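Local coordinates for tyrosine aminotransferase (Leishmania infantum, PDB 4IX8), which probably transfers the amino group of L-tyrosine to 2-oxoglutarate, using pyridoxal 5'-phosphate as cofactor, at residues 80-85 / 344-349; 219-224 / 416-421; 252-257 / 338-343. All coordinates share one frame; numbering follows the deposited sequence.

Interaction 1 (80-85 / 344-349)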
loop_
_atom_site.group_PDB
_atom_site.type_symbol
_atom_site.label_atom_id
_atom_site.label_comp_id
_atom_site.label_asym_id
_atom_site.label_seq_id
_atom_site.Cartn_x
_atom_site.Cartn_y
_atom_site.Cartn_z
ATOM N N ASP A 80 8.346 -16.333 -15.176
ATOM C CA ASP A 80 9.273 -17.233 -15.863
ATOM C C ASP A 80 10.649 -16.652 -16.162
ATOM O O ASP A 80 11.590 -17.402 -16.372
ATOM C CB ASP A 80 8.632 -17.707 -17.159
ATOM C CG ASP A 80 7.462 -18.602 -16.900
ATOM O OD1 ASP A 80 7.720 -19.716 -16.415
ATOM O OD2 ASP A 80 6.299 -18.179 -17.084
ATOM N N GLY A 81 10.753 -15.327 -16.231
ATOM C CA GLY A 81 12.016 -14.668 -16.533
ATOM C C GLY A 81 12.102 -14.366 -18.032
ATOM O O GLY A 81 13.076 -13.757 -18.497
ATOM N N ASN A 82 11.105 -14.833 -18.796
ATOM C CA ASN A 82 11.062 -14.584 -20.228
ATOM C C ASN A 82 10.832 -13.089 -20.512
ATOM O O ASN A 82 11.314 -12.565 -21.508
ATOM C CB ASN A 82 9.972 -15.463 -20.895
ATOM C CG ASN A 82 8.553 -15.203 -20.325
ATOM O OD1 ASN A 82 8.377 -15.014 -19.122
ATOM N ND2 ASN A 82 7.539 -15.211 -21.197
ATOM N N LEU A 83 10.095 -12.409 -19.622
ATOM C CA LEU A 83 9.855 -10.971 -19.721
ATOM C C LEU A 83 10.728 -10.253 -18.706
ATOM O O LEU A 83 10.880 -10.725 -17.589
ATOM C CB LEU A 83 8.372 -10.660 -19.448
ATOM C CG LEU A 83 7.388 -11.432 -20.336
ATOM C CD1 LEU A 83 5.996 -11.044 -19.870
ATOM C CD2 LEU A 83 7.602 -11.200 -21.848
ATOM N N LYS A 84 11.231 -9.073 -19.053
ATOM C CA LYS A 84 12.346 -8.491 -18.302
ATOM C C LYS A 84 12.170 -6.998 -18.099
ATOM O O LYS A 84 11.741 -6.269 -19.001
ATOM C CB LYS A 84 13.690 -8.777 -19.050
ATOM N N THR A 85 12.478 -6.557 -16.886
ATOM C CA THR A 85 12.563 -5.143 -16.578
ATOM C C THR A 85 13.745 -4.560 -17.351
ATOM O O THR A 85 14.799 -5.160 -17.391
ATOM C CB THR A 85 12.778 -4.910 -15.073
ATOM O OG1 THR A 85 11.727 -5.542 -14.320
ATOM C CG2 THR A 85 12.826 -3.414 -14.754
ATOM N N VAL A 344 5.594 -7.679 -26.307
ATOM C CA VAL A 344 4.457 -7.819 -27.216
ATOM C C VAL A 344 4.600 -9.048 -28.098
ATOM O O VAL A 344 3.647 -9.777 -28.314
ATOM C CB VAL A 344 4.314 -6.576 -28.105
ATOM C CG1 VAL A 344 3.365 -6.832 -29.306
ATOM C CG2 VAL A 344 3.826 -5.419 -27.264
ATOM N N THR A 345 5.797 -9.248 -28.619
ATOM C CA THR A 345 6.084 -10.384 -29.479
ATOM C C THR A 345 5.807 -11.680 -28.724
ATOM O O THR A 345 5.216 -12.604 -29.263
ATOM C CB THR A 345 7.564 -10.339 -29.945
ATOM O OG1 THR A 345 7.741 -9.223 -30.823
ATOM C CG2 THR A 345 8.000 -11.636 -30.641
ATOM N N GLN A 346 6.210 -11.721 -27.460
ATOM C CA GLN A 346 6.008 -12.895 -26.617
ATOM C C GLN A 346 4.538 -13.176 -26.378
ATOM O O GLN A 346 4.102 -14.338 -26.411
ATOM C CB GLN A 346 6.673 -12.685 -25.265
ATOM C CG GLN A 346 8.137 -12.542 -25.315
ATOM C CD GLN A 346 8.762 -13.878 -25.297
ATOM O OE1 GLN A 346 8.718 -14.596 -24.282
ATOM N NE2 GLN A 346 9.320 -14.261 -26.432
ATOM N N LEU A 347 3.775 -12.094 -26.202
ATOM C CA LEU A 347 2.336 -12.202 -25.951
ATOM C C LEU A 347 1.586 -12.622 -27.220
ATOM O O LEU A 347 0.634 -13.401 -27.138
ATOM C CB LEU A 347 1.776 -10.877 -25.450
ATOM C CG LEU A 347 2.346 -10.365 -24.111
ATOM C CD1 LEU A 347 1.903 -8.923 -23.870
ATOM C CD2 LEU A 347 1.961 -11.239 -22.921
ATOM N N GLU A 348 1.990 -12.115 -28.388
ATOM C CA GLU A 348 1.339 -12.516 -29.632
ATOM C C GLU A 348 1.531 -14.033 -29.839
ATOM O O GLU A 348 0.612 -14.740 -30.188
ATOM C CB GLU A 348 1.925 -11.719 -30.800
ATOM C CG GLU A 348 1.429 -10.287 -30.847
ATOM C CD GLU A 348 2.235 -9.359 -31.755
ATOM O OE1 GLU A 348 3.255 -9.782 -32.338
ATOM O OE2 GLU A 348 1.851 -8.178 -31.876
ATOM N N ALA A 349 2.709 -14.543 -29.501
ATOM C CA ALA A 349 2.984 -15.973 -29.675
ATOM C C ALA A 349 2.125 -16.757 -28.708
ATOM O O ALA A 349 1.646 -17.822 -29.047
ATOM C CB ALA A 349 4.473 -16.312 -29.487
#
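The side-chain nitrogen of Asn82 serves two acceptors: it donates to the backbone oxygen of Ser422, its stronger partner, and more weakly across the contact to Gln346. This second bond, from Asn82 ND2 to Gln346 OE1, is long at 3.4 Å, with an N-H...O angle of 149°. The two amides do not lie flat against one another, for their planes are turned 63° apart. Gln346 OE1 also rests 3.7 Å from Asn82 CB, so the glutamine oxygen meets the root of the asparagine side chain as well as its nitrogen. The approach depends on a bend in the glutamine chain at chi2 (-85°), which turns the amide away from the straight line of CB and CG.

Beside the amides the contact becomes apolar. Leu83 sets one methyl, CD2, 3.8 Å from Gln346 CG and equally near Gln346 CB; the two side chains run alongside in opposing senses. Leu83 is buried, whereas the two amide residues are partly exposed. The nearest backbone approach is 8.1 Å, between the CA atoms of Leu83 and Gln346, so side chains alone span the gap between the loop that precedes helix 87-99 and one flank of helix 337-355.

Nearby, Asp80 forms a salt bridge with Arg423, next to the Ser422 that Asn82 holds. Leu347, one residue on from Gln346, also packs on Ser422, so helix and loop share a neighbour. The case illustrates a division of labour: directly between these segments, methyl packing and one weak amide bond make the join, while the firmer polar anchor of Asn82 is the backbone of a third segment.

Interaction 2 (219-224 / 416-421); sequences PSNPCG and FLRATV
An extended chain that turns sharply at chi3 (69°) lays the CG-CD stem of Arg418 against Pro222 and brings NH1 to the amide of Asn221, itself swung out by a first torsion (chi1 170°) that sets CG opposite the backbone nitrogen. The setting is the Ser-Asn-Pro-Cys-Gly loop, a form of the Asn-Pro-x-Gly sequence familiar in class I aminotransferases, where it follows a strand of the large central sheet and reaches the cofactor. Strand 416-420 belongs to the other sheet, between strands 403-407 and 374-379, so the contact ties the loop after strand 211-217 to a strand of the smaller sheet.

Arg418 NH1 donates to Asn221 OD1 over 3.1 Å, with an N-H...O angle of 143°. The acceptor lies near the guanidinium plane but somewhat out of it. Alongside this bond the proline supplies the apolar part: Pro222 CB stands 3.3 Å from Arg418 CD and 3.5 Å from Arg418 CG, a tight fit. Pro219 and Pro222 both follow cis peptide bonds. Ser220 OG accepts from Cys223 N at 3.1 Å, an ST motif.

All three touching residues are buried, and the polar ends of Asn221 and Arg418 have partners. Arg418 NH2 has its strongest partner in the backbone oxygen of Ser73, and Asn221 ND2 donates to O3 of the pyridoxal-modified lysine at position 282. Arg418 is in the position of the arginine that, in related aminotransferases, binds the substrate alpha-carboxylate, and probably does so here; its bond to OD1, with that of ND2 to the cofactor, holds the Asn221 amide in one orientation. A water completes the link, accepting from Asn221 ND2 at 2.9 Å and from Arg418 NH1 at 2.9 Å, at the guanidinium edge and in its plane.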
loop_
_atom_site.group_PDB
_atom_site.type_symbol
_atom_site.label_atom_id
_atom_site.label_comp_id
_atom_site.label_asym_id
_atom_site.label_seq_id
_atom_site.Cartn_x
_atom_site.Cartn_y
_atom_site.Cartn_z
ATOM N N PRO A 219 -6.607 -1.113 -21.815
ATOM C CA PRO A 219 -6.991 -2.458 -22.222
ATOM C C PRO A 219 -7.403 -3.301 -21.046
ATOM O O PRO A 219 -6.982 -2.997 -19.924
ATOM C CB PRO A 219 -5.717 -3.002 -22.884
ATOM C CG PRO A 219 -4.957 -1.790 -23.334
ATOM C CD PRO A 219 -5.248 -0.763 -22.252
ATOM N N SER A 220 -8.108 -4.404 -21.304
ATOM C CA SER A 220 -8.770 -5.148 -20.228
ATOM C C SER A 220 -8.047 -6.402 -19.706
ATOM O O SER A 220 -7.569 -7.217 -20.468
ATOM C CB SER A 220 -10.153 -5.572 -20.687
ATOM O OG SER A 220 -10.614 -6.603 -19.837
ATOM N N ASN A 221 -7.934 -6.486 -18.381
ATOM C CA ASN A 221 -7.770 -7.725 -17.637
ATOM C C ASN A 221 -9.148 -8.046 -17.052
ATOM O O ASN A 221 -9.627 -7.263 -16.259
ATOM C CB ASN A 221 -6.716 -7.543 -16.517
ATOM C CG ASN A 221 -6.663 -8.717 -15.562
ATOM O OD1 ASN A 221 -7.312 -9.751 -15.794
ATOM N ND2 ASN A 221 -5.874 -8.583 -14.490
ATOM N N PRO A 222 -9.764 -9.209 -17.365
ATOM C CA PRO A 222 -9.229 -10.419 -17.992
ATOM C C PRO A 222 -9.454 -10.605 -19.494
ATOM O O PRO A 222 -8.988 -11.642 -19.950
ATOM C CB PRO A 222 -9.988 -11.526 -17.253
ATOM C CG PRO A 222 -11.352 -10.930 -17.075
ATOM C CD PRO A 222 -11.153 -9.445 -16.915
ATOM N N CYS A 223 -10.080 -9.680 -20.237
ATOM C CA CYS A 223 -10.629 -10.024 -21.585
ATOM C C CYS A 223 -9.630 -9.873 -22.755
ATOM O O CYS A 223 -9.835 -10.429 -23.833
ATOM C CB CYS A 223 -11.848 -9.136 -21.888
ATOM S SG CYS A 223 -13.144 -9.261 -20.654
ATOM N N GLY A 224 -8.575 -9.081 -22.543
ATOM C CA GLY A 224 -7.567 -8.846 -23.562
ATOM C C GLY A 224 -8.006 -7.847 -24.622
ATOM O O GLY A 224 -7.361 -7.689 -25.664
ATOM N N PHE A 416 -16.958 -18.715 -18.126
ATOM C CA PHE A 416 -15.686 -18.456 -18.793
ATOM C C PHE A 416 -14.507 -18.931 -18.007
ATOM O O PHE A 416 -14.639 -19.310 -16.840
ATOM C CB PHE A 416 -15.499 -16.970 -19.047
ATOM C CG PHE A 416 -16.523 -16.377 -19.980
ATOM C CD1 PHE A 416 -17.788 -16.059 -19.529
ATOM C CD2 PHE A 416 -16.219 -16.158 -21.314
ATOM C CE1 PHE A 416 -18.749 -15.545 -20.387
ATOM C CE2 PHE A 416 -17.160 -15.609 -22.169
ATOM C CZ PHE A 416 -18.435 -15.304 -21.688
ATOM N N LEU A 417 -13.340 -18.840 -18.644
ATOM C CA LEU A 417 -12.075 -19.151 -17.996
ATOM C C LEU A 417 -11.022 -18.128 -18.380
ATOM O O LEU A 417 -10.885 -17.794 -19.562
ATOM C CB LEU A 417 -11.582 -20.529 -18.396
ATOM C CG LEU A 417 -12.496 -21.710 -18.098
ATOM C CD1 LEU A 417 -11.945 -22.896 -18.822
ATOM C CD2 LEU A 417 -12.553 -21.968 -16.599
ATOM N N ARG A 418 -10.278 -17.641 -17.392
ATOM C CA ARG A 418 -9.172 -16.751 -17.663
ATOM C C ARG A 418 -7.906 -17.564 -17.765
ATOM O O ARG A 418 -7.604 -18.337 -16.876
ATOM C CB ARG A 418 -8.977 -15.661 -16.573
ATOM C CG ARG A 418 -8.142 -14.507 -17.122
ATOM C CD ARG A 418 -7.650 -13.552 -16.097
ATOM N NE ARG A 418 -6.646 -14.140 -15.222
ATOM C CZ ARG A 418 -5.975 -13.443 -14.307
ATOM N NH1 ARG A 418 -6.205 -12.138 -14.134
ATOM N NH2 ARG A 418 -5.070 -14.044 -13.573
ATOM N N ALA A 419 -7.167 -17.358 -18.849
ATOM C CA ALA A 419 -5.893 -18.011 -19.063
ATOM C C ALA A 419 -4.882 -16.948 -19.420
ATOM O O ALA A 419 -5.200 -15.925 -20.053
ATOM C CB ALA A 419 -5.987 -19.043 -20.151
ATOM N N THR A 420 -3.664 -17.196 -18.987
ATOM C CA THR A 420 -2.574 -16.266 -19.147
ATOM C C THR A 420 -1.819 -16.504 -20.435
ATOM O O THR A 420 -1.545 -17.633 -20.800
ATOM C CB THR A 420 -1.637 -16.387 -17.942
ATOM O OG1 THR A 420 -2.251 -15.690 -16.831
ATOM C CG2 THR A 420 -0.298 -15.792 -18.221
ATOM N N VAL A 421 -1.455 -15.416 -21.100
ATOM C CA VAL A 421 -0.751 -15.466 -22.398
ATOM C C VAL A 421 0.790 -15.220 -22.293
ATOM O O VAL A 421 1.525 -15.303 -23.279
ATOM C CB VAL A 421 -1.452 -14.466 -23.361
ATOM C CG1 VAL A 421 -0.677 -14.185 -24.591
ATOM C CG2 VAL A 421 -2.825 -15.026 -23.744
HETATM O O HOH W 1 -5.001 -10.259 -12.237
#

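Interaction 3 (252-257 / 338-343); sequences YAEMVL and ECTEHI
Two flat groups border the meeting of Glu254 and Met255 with Thr340 and Ile343. Glu254 leaves the backbone toward the helix, yet its OE1 remains 4.0 Å from Thr340 OG1, and its firm polar partner is the hydroxyl of Tyr121, bonded to OE2. The other flat group is the ring of Tyr252, at whose edge, and in whose plane, lies the sulfur of Met255, with SD 4.0 Å from CD1 of the tyrosine.

The closest touch across the segments is made by a methyl and a backbone oxygen: Thr340 CG2 comes within 3.2 Å of Glu254 O. It arrives there because chi1 of the threonine (-66°) puts OG1 beside its own backbone nitrogen and points the methyl the other way, at the loop. Glu254 and Thr340 cross at about a right angle, the glutamate chain being bent at chi2. One helical turn on, Ile343 CG2 meets Met255 CE at 4.5 Å, a loose apolar pair beside the tight one.

A type I turn runs from Tyr252 to Met255, closed by Met255 N bonding to Tyr252 O at 2.9 Å, and its two ends face different ways. The hydroxyl of Tyr252 is hydrogen-bonded to O3 of the cofactor-bearing lysine at position 282, while the third and fourth residues face the helix. The same few residues thus connect the cofactor site with helix 337-355, without a hydrogen bond between the segments themselves.

Within the fold, the loop leaves strand 246-249 on its way to strand 274-279 and rests on the early turns of helix 337-355; Leu257 continues this packing onto Val344 and Leu347, farther along the same helix.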
loop_
_atom_site.group_PDB
_atom_site.type_symbol
_atom_site.label_atom_id
_atom_site.label_comp_id
_atom_site.label_asym_id
_atom_site.label_seq_id
_atom_site.Cartn_x
_atom_site.Cartn_y
_atom_site.Cartn_z
ATOM N N TYR A 252 -2.452 -1.183 -18.885
ATOM C CA TYR A 252 -1.916 -1.967 -20.012
ATOM C C TYR A 252 -1.734 -1.114 -21.270
ATOM O O TYR A 252 -1.657 -1.650 -22.383
ATOM C CB TYR A 252 -2.827 -3.164 -20.334
ATOM C CG TYR A 252 -2.820 -4.170 -19.213
ATOM C CD1 TYR A 252 -1.704 -4.949 -18.974
ATOM C CD2 TYR A 252 -3.915 -4.324 -18.388
ATOM C CE1 TYR A 252 -1.680 -5.844 -17.931
ATOM C CE2 TYR A 252 -3.898 -5.208 -17.351
ATOM C CZ TYR A 252 -2.777 -5.981 -17.136
ATOM O OH TYR A 252 -2.740 -6.881 -16.100
ATOM N N ALA A 253 -1.642 0.206 -21.089
ATOM C CA ALA A 253 -1.530 1.157 -22.200
ATOM C C ALA A 253 -0.421 0.836 -23.221
ATOM O O ALA A 253 -0.620 1.065 -24.402
ATOM C CB ALA A 253 -1.285 2.577 -21.654
ATOM N N GLU A 254 0.718 0.313 -22.767
ATOM C CA GLU A 254 1.899 0.049 -23.613
ATOM C C GLU A 254 1.871 -1.348 -24.203
ATOM O O GLU A 254 2.791 -1.737 -24.943
ATOM C CB GLU A 254 3.181 0.177 -22.796
ATOM C CG GLU A 254 3.502 1.587 -22.279
ATOM C CD GLU A 254 4.420 2.351 -23.200
ATOM O OE1 GLU A 254 4.943 1.761 -24.164
ATOM O OE2 GLU A 254 4.672 3.532 -22.920
ATOM N N MET A 255 0.862 -2.126 -23.808
ATOM C CA MET A 255 0.815 -3.553 -24.133
ATOM C C MET A 255 -0.332 -3.915 -25.074
ATOM O O MET A 255 -1.077 -4.864 -24.825
ATOM C CB MET A 255 0.740 -4.346 -22.856
ATOM C CG MET A 255 2.115 -4.452 -22.254
ATOM S SD MET A 255 1.990 -4.712 -20.478
ATOM C CE MET A 255 1.917 -6.505 -20.484
ATOM N N VAL A 256 -0.517 -3.083 -26.100
ATOM C CA VAL A 256 -1.391 -3.407 -27.218
ATOM C C VAL A 256 -0.639 -4.250 -28.231
ATOM O O VAL A 256 0.520 -3.953 -28.542
ATOM C CB VAL A 256 -1.907 -2.146 -27.905
ATOM C CG1 VAL A 256 -2.870 -2.508 -29.072
ATOM C CG2 VAL A 256 -2.594 -1.253 -26.897
ATOM N N LEU A 257 -1.324 -5.239 -28.805
ATOM C CA LEU A 257 -0.739 -6.185 -29.781
ATOM C C LEU A 257 -1.082 -5.840 -31.236
ATOM O O LEU A 257 -1.916 -4.988 -31.506
ATOM C CB LEU A 257 -1.236 -7.602 -29.509
ATOM C CG LEU A 257 -1.309 -8.061 -28.052
ATOM C CD1 LEU A 257 -1.707 -9.520 -27.982
ATOM C CD2 LEU A 257 0.022 -7.839 -27.381
ATOM N N GLU A 338 11.937 -0.496 -28.084
ATOM C CA GLU A 338 12.383 -1.883 -28.290
ATOM C C GLU A 338 12.104 -2.822 -27.085
ATOM O O GLU A 338 11.780 -4.012 -27.256
ATOM C CB GLU A 338 13.886 -1.904 -28.628
ATOM N N CYS A 339 12.206 -2.283 -25.876
ATOM C CA CYS A 339 12.059 -3.082 -24.657
ATOM C C CYS A 339 10.639 -3.657 -24.559
ATOM O O CYS A 339 10.413 -4.768 -24.065
ATOM C CB CYS A 339 12.391 -2.220 -23.419
ATOM S SG CYS A 339 14.165 -1.779 -23.235
ATOM N N THR A 340 9.686 -2.866 -25.026
ATOM C CA THR A 340 8.288 -3.241 -25.042
ATOM C C THR A 340 7.906 -4.173 -26.191
ATOM O O THR A 340 7.065 -5.050 -26.017
ATOM C CB THR A 340 7.399 -1.973 -25.121
ATOM O OG1 THR A 340 7.560 -1.225 -23.916
ATOM C CG2 THR A 340 5.940 -2.323 -25.256
ATOM N N GLU A 341 8.478 -3.964 -27.371
ATOM C CA GLU A 341 8.041 -4.730 -28.530
ATOM C C GLU A 341 8.470 -6.175 -28.338
ATOM O O GLU A 341 7.872 -7.102 -28.889
ATOM C CB GLU A 341 8.553 -4.120 -29.837
ATOM C CG GLU A 341 10.041 -4.056 -29.975
ATOM C CD GLU A 341 10.511 -3.048 -31.030
ATOM O OE1 GLU A 341 9.804 -2.025 -31.264
ATOM O OE2 GLU A 341 11.604 -3.285 -31.604
ATOM N N HIS A 342 9.494 -6.368 -27.526
ATOM C CA HIS A 342 9.872 -7.709 -27.138
ATOM C C HIS A 342 8.803 -8.397 -26.325
ATOM O O HIS A 342 8.514 -9.560 -26.536
ATOM C CB HIS A 342 11.141 -7.700 -26.325
ATOM C CG HIS A 342 11.456 -9.038 -25.727
ATOM N ND1 HIS A 342 11.299 -9.309 -24.384
ATOM C CD2 HIS A 342 11.890 -10.186 -26.311
ATOM C CE1 HIS A 342 11.648 -10.572 -24.157
ATOM N NE2 HIS A 342 12.007 -11.120 -25.305
ATOM N N ILE A 343 8.200 -7.672 -25.394
ATOM C CA ILE A 343 7.181 -8.265 -24.556
ATOM C C ILE A 343 5.942 -8.602 -25.416
ATOM O O ILE A 343 5.328 -9.666 -25.279
ATOM C CB ILE A 343 6.823 -7.307 -23.416
ATOM C CG1 ILE A 343 8.048 -7.112 -22.496
ATOM C CG2 ILE A 343 5.637 -7.832 -22.627
ATOM C CD1 ILE A 343 7.915 -5.903 -21.534
#

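Overall arrangement
Interactions 1 and 3 use successive turns of helix 337-355, with centres 9 Å apart, and their apolar parts merge where Leu83 CD2 lies 4.0 Å from Ile343 CG2. Interaction 2 lies deeper in the chain, its centre about 16 Å from the centre of each of the others. It meets interaction 3 at the cofactor: Asn221 and Tyr252 both bond to O3 of the modified lysine, and Asn221 CB is 3.8 Å from Tyr252 CE2. Val421, at the end of the strand segment of interaction 2, packs against the helix at Leu347. The principle illustrated is layering, from residues that touch the cofactor, through loops and strand, to helix 337-355.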